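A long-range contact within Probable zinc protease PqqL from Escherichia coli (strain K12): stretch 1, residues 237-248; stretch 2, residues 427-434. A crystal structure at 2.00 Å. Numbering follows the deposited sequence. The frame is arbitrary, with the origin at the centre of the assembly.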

# COMPACT_ATOMS: atom_id res chain seq x y z
N LYS A 237 14.15 8.81 -9.37
CA LYS A 237 15.43 9.50 -9.28
C LYS A 237 15.47 10.31 -7.99
O LYS A 237 14.48 10.94 -7.63
CB LYS A 237 15.65 10.40 -10.51
CG LYS A 237 17.07 10.95 -10.64
CD LYS A 237 17.23 12.01 -11.74
CE LYS A 237 16.81 13.41 -11.32
NZ LYS A 237 17.75 14.02 -10.34
N ALA A 238 16.61 10.28 -7.28
CA ALA A 238 16.75 11.04 -6.03
C ALA A 238 16.65 12.53 -6.30
O ALA A 238 17.03 12.99 -7.38
CB ALA A 238 18.09 10.72 -5.38
N GLU A 239 16.13 13.29 -5.33
CA GLU A 239 16.08 14.75 -5.40
C GLU A 239 16.92 15.20 -4.21
O GLU A 239 16.42 15.25 -3.08
CB GLU A 239 14.65 15.29 -5.31
CG GLU A 239 14.63 16.79 -5.56
CD GLU A 239 13.25 17.31 -5.85
OE1 GLU A 239 12.60 17.79 -4.89
OE2 GLU A 239 12.80 17.21 -7.01
N ASN A 240 18.21 15.45 -4.46
CA ASN A 240 19.23 15.81 -3.47
C ASN A 240 19.14 17.28 -3.04
O ASN A 240 20.08 18.05 -3.22
CB ASN A 240 20.61 15.42 -4.00
CG ASN A 240 20.66 13.93 -4.28
OD1 ASN A 240 20.06 13.12 -3.57
ND2 ASN A 240 21.32 13.54 -5.35
N HIS A 241 18.00 17.62 -2.44
CA HIS A 241 17.65 18.95 -1.97
C HIS A 241 16.73 18.80 -0.77
O HIS A 241 15.82 17.97 -0.79
CB HIS A 241 16.90 19.73 -3.07
CG HIS A 241 17.75 20.06 -4.26
ND1 HIS A 241 17.54 19.45 -5.49
CD2 HIS A 241 18.78 20.93 -4.37
CE1 HIS A 241 18.46 19.96 -6.30
NE2 HIS A 241 19.22 20.85 -5.67
N LEU A 242 16.97 19.60 0.23
CA LEU A 242 16.13 19.63 1.44
C LEU A 242 14.97 20.60 1.20
O LEU A 242 15.25 21.76 0.92
CB LEU A 242 16.99 20.12 2.61
CG LEU A 242 16.27 20.19 3.95
CD1 LEU A 242 15.70 18.83 4.32
CD2 LEU A 242 17.17 20.74 5.04
N ARG A 243 13.75 20.15 1.34
CA ARG A 243 12.57 20.99 1.13
C ARG A 243 11.82 21.26 2.40
O ARG A 243 12.04 20.59 3.41
CB ARG A 243 11.64 20.38 0.06
CG ARG A 243 12.25 20.29 -1.32
CD ARG A 243 11.91 18.93 -1.87
NE ARG A 243 13.03 18.03 -1.73
CZ ARG A 243 12.95 16.70 -1.75
NH1 ARG A 243 11.77 16.11 -1.89
NH2 ARG A 243 14.03 15.96 -1.62
N PHE A 244 10.92 22.26 2.37
CA PHE A 244 10.14 22.67 3.54
C PHE A 244 8.72 22.94 3.12
O PHE A 244 8.50 23.59 2.11
CB PHE A 244 10.75 23.94 4.18
CG PHE A 244 12.10 23.74 4.83
CD1 PHE A 244 13.27 23.84 4.08
CD2 PHE A 244 12.20 23.50 6.19
CE1 PHE A 244 14.51 23.63 4.68
CE2 PHE A 244 13.45 23.31 6.79
CZ PHE A 244 14.60 23.38 6.03
N ASN A 245 7.75 22.48 3.92
CA ASN A 245 6.33 22.70 3.64
C ASN A 245 5.51 22.93 4.90
O ASN A 245 5.80 22.35 5.95
CB ASN A 245 5.73 21.50 2.88
CG ASN A 245 4.41 21.79 2.21
OD1 ASN A 245 4.06 22.94 1.96
ND2 ASN A 245 3.64 20.77 1.92
N ILE A 246 4.47 23.75 4.80
CA ILE A 246 3.51 23.98 5.88
C ILE A 246 2.15 23.72 5.26
O ILE A 246 1.82 24.32 4.23
CB ILE A 246 3.61 25.36 6.60
CG1 ILE A 246 5.00 25.59 7.25
CG2 ILE A 246 2.49 25.52 7.66
CD1 ILE A 246 5.31 27.13 7.59
N ILE A 247 1.40 22.75 5.82
CA ILE A 247 0.07 22.40 5.34
C ILE A 247 -0.93 23.08 6.25
O ILE A 247 -1.02 22.75 7.43
CB ILE A 247 -0.19 20.86 5.22
CG1 ILE A 247 0.87 20.20 4.30
CG2 ILE A 247 -1.63 20.58 4.72
CD1 ILE A 247 0.85 18.73 4.27
N ASN A 248 -1.64 24.07 5.71
CA ASN A 248 -2.64 24.81 6.46
C ASN A 248 -4.04 24.36 6.00
O ASN A 248 -4.45 24.65 4.87
CB ASN A 248 -2.43 26.33 6.29
CG ASN A 248 -3.17 27.19 7.30
OD1 ASN A 248 -4.26 26.87 7.78
ND2 ASN A 248 -2.58 28.33 7.63
N ASN A 427 21.16 11.39 4.14
CA ASN A 427 20.34 11.36 2.90
C ASN A 427 19.84 12.77 2.57
O ASN A 427 19.11 13.34 3.35
CB ASN A 427 19.29 10.26 3.00
CG ASN A 427 18.36 10.12 1.83
OD1 ASN A 427 18.38 10.90 0.91
ND2 ASN A 427 17.52 9.10 1.87
N GLN A 428 20.24 13.27 1.43
CA GLN A 428 19.91 14.62 0.92
C GLN A 428 18.45 14.72 0.41
O GLN A 428 17.95 15.83 0.21
CB GLN A 428 20.86 15.01 -0.21
CG GLN A 428 22.34 14.90 0.11
CD GLN A 428 23.14 15.12 -1.15
OE1 GLN A 428 23.47 16.25 -1.50
NE2 GLN A 428 23.46 14.05 -1.86
N ASP A 429 17.79 13.58 0.18
CA ASP A 429 16.43 13.57 -0.31
C ASP A 429 15.47 13.58 0.87
O ASP A 429 14.99 12.55 1.32
CB ASP A 429 16.20 12.43 -1.33
CG ASP A 429 14.93 12.54 -2.14
OD1 ASP A 429 14.86 11.91 -3.23
OD2 ASP A 429 13.98 13.24 -1.69
N ALA A 430 15.24 14.79 1.34
CA ALA A 430 14.44 15.01 2.55
C ALA A 430 13.56 16.26 2.53
O ALA A 430 13.86 17.13 1.74
CB ALA A 430 15.32 15.03 3.76
N PHE A 431 12.54 16.29 3.38
CA PHE A 431 11.71 17.47 3.53
C PHE A 431 11.10 17.57 4.92
O PHE A 431 10.69 16.56 5.50
CB PHE A 431 10.64 17.61 2.41
CG PHE A 431 9.52 16.60 2.39
CD1 PHE A 431 9.60 15.45 1.60
CD2 PHE A 431 8.34 16.84 3.10
CE1 PHE A 431 8.53 14.55 1.54
CE2 PHE A 431 7.28 15.92 3.05
CZ PHE A 431 7.37 14.80 2.26
N TRP A 432 11.07 18.79 5.44
CA TRP A 432 10.43 19.14 6.72
C TRP A 432 8.98 19.51 6.45
O TRP A 432 8.74 20.18 5.48
CB TRP A 432 11.14 20.31 7.40
CG TRP A 432 12.42 19.91 8.06
CD1 TRP A 432 13.66 20.02 7.54
CD2 TRP A 432 12.57 19.29 9.34
NE1 TRP A 432 14.57 19.52 8.41
CE2 TRP A 432 13.94 19.06 9.52
CE3 TRP A 432 11.69 18.91 10.35
CZ2 TRP A 432 14.45 18.47 10.67
CZ3 TRP A 432 12.19 18.34 11.48
CH2 TRP A 432 13.56 18.11 11.64
N GLU A 433 8.08 19.08 7.29
CA GLU A 433 6.69 19.41 7.11
C GLU A 433 5.97 19.73 8.41
O GLU A 433 6.08 18.98 9.38
CB GLU A 433 5.98 18.26 6.38
CG GLU A 433 4.54 18.53 6.01
CD GLU A 433 3.81 17.24 5.73
OE1 GLU A 433 3.85 16.79 4.56
OE2 GLU A 433 3.25 16.65 6.67
N GLN A 434 5.20 20.81 8.41
CA GLN A 434 4.37 21.20 9.54
C GLN A 434 2.93 21.23 9.11
O GLN A 434 2.63 21.61 7.99
CB GLN A 434 4.79 22.55 10.13
CG GLN A 434 5.97 22.42 11.09
CD GLN A 434 6.61 23.74 11.40
OE1 GLN A 434 6.63 24.20 12.54
NE2 GLN A 434 7.18 24.37 10.39
O HOH W 1 7.86 23.08 7.84
O HOH W 2 4.65 18.20 2.43

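Two strands far apart in sequence lie side by side and parallel, their directions only 16° apart, and side chains of matching rows stand on the same face of the sheet. As in any parallel ladder, Arg243 and Asn245 each bond through N and O to the two residues flanking their partners, Phe431 and Glu433: Arg243 N donates to Ala430 O (3.0 Å), Trp432 N to Arg243 O (2.9 Å), Asn245 N to Trp432 O (3.0 Å), Gln434 N to Asn245 O (3.0 Å) and, last, Ile247 N to Gln434 O (2.7 Å).

On the face that carries Leu242, Phe244, Ala430 and Trp432, shape governs. Ala430 ends at its methyl, which leaves a low place beside the tall indole, and the Leu242 side chain, chi1 t and chi2 p, carries one methyl into it: CD1 of Leu242 touches both neighbours, 3.9 Å from CB of Ala430 and 4.0 Å from CD1 of Trp432. Phe244 closes on the same indole, its CE2 3.4 Å from CD1 of Trp432. The planes are nearly parallel, at 15°, but slid apart, so the flat rings nestle with little overlap. Farther along, Ile246 CG1 sits 4.0 Å from Gln434 NE2, while a water bridges that NE2 and Asn245 O.

The face with Arg243, Phe431, Asn245 and Glu433 is mixed, mostly polar. Arg243 is long enough to reach back to Asp429, the residue before Ala430, where its NH2 forms a salt bridge with OD2 of Asp429 (2.7 Å), nearly straight at 175°. The short, two-pronged carboxylate also accepts from the first loop, Glu239 N to Asp429 OD1 (2.8 Å), so one aspartate pins two points of stretch 1. At its root, Arg243 CB packs 3.8 Å from CB of Phe431. Between Asn245 and Glu433 a water fills the gap, 2.8 Å from Asn245 ND2 and 2.7 Å from Glu433 OE1.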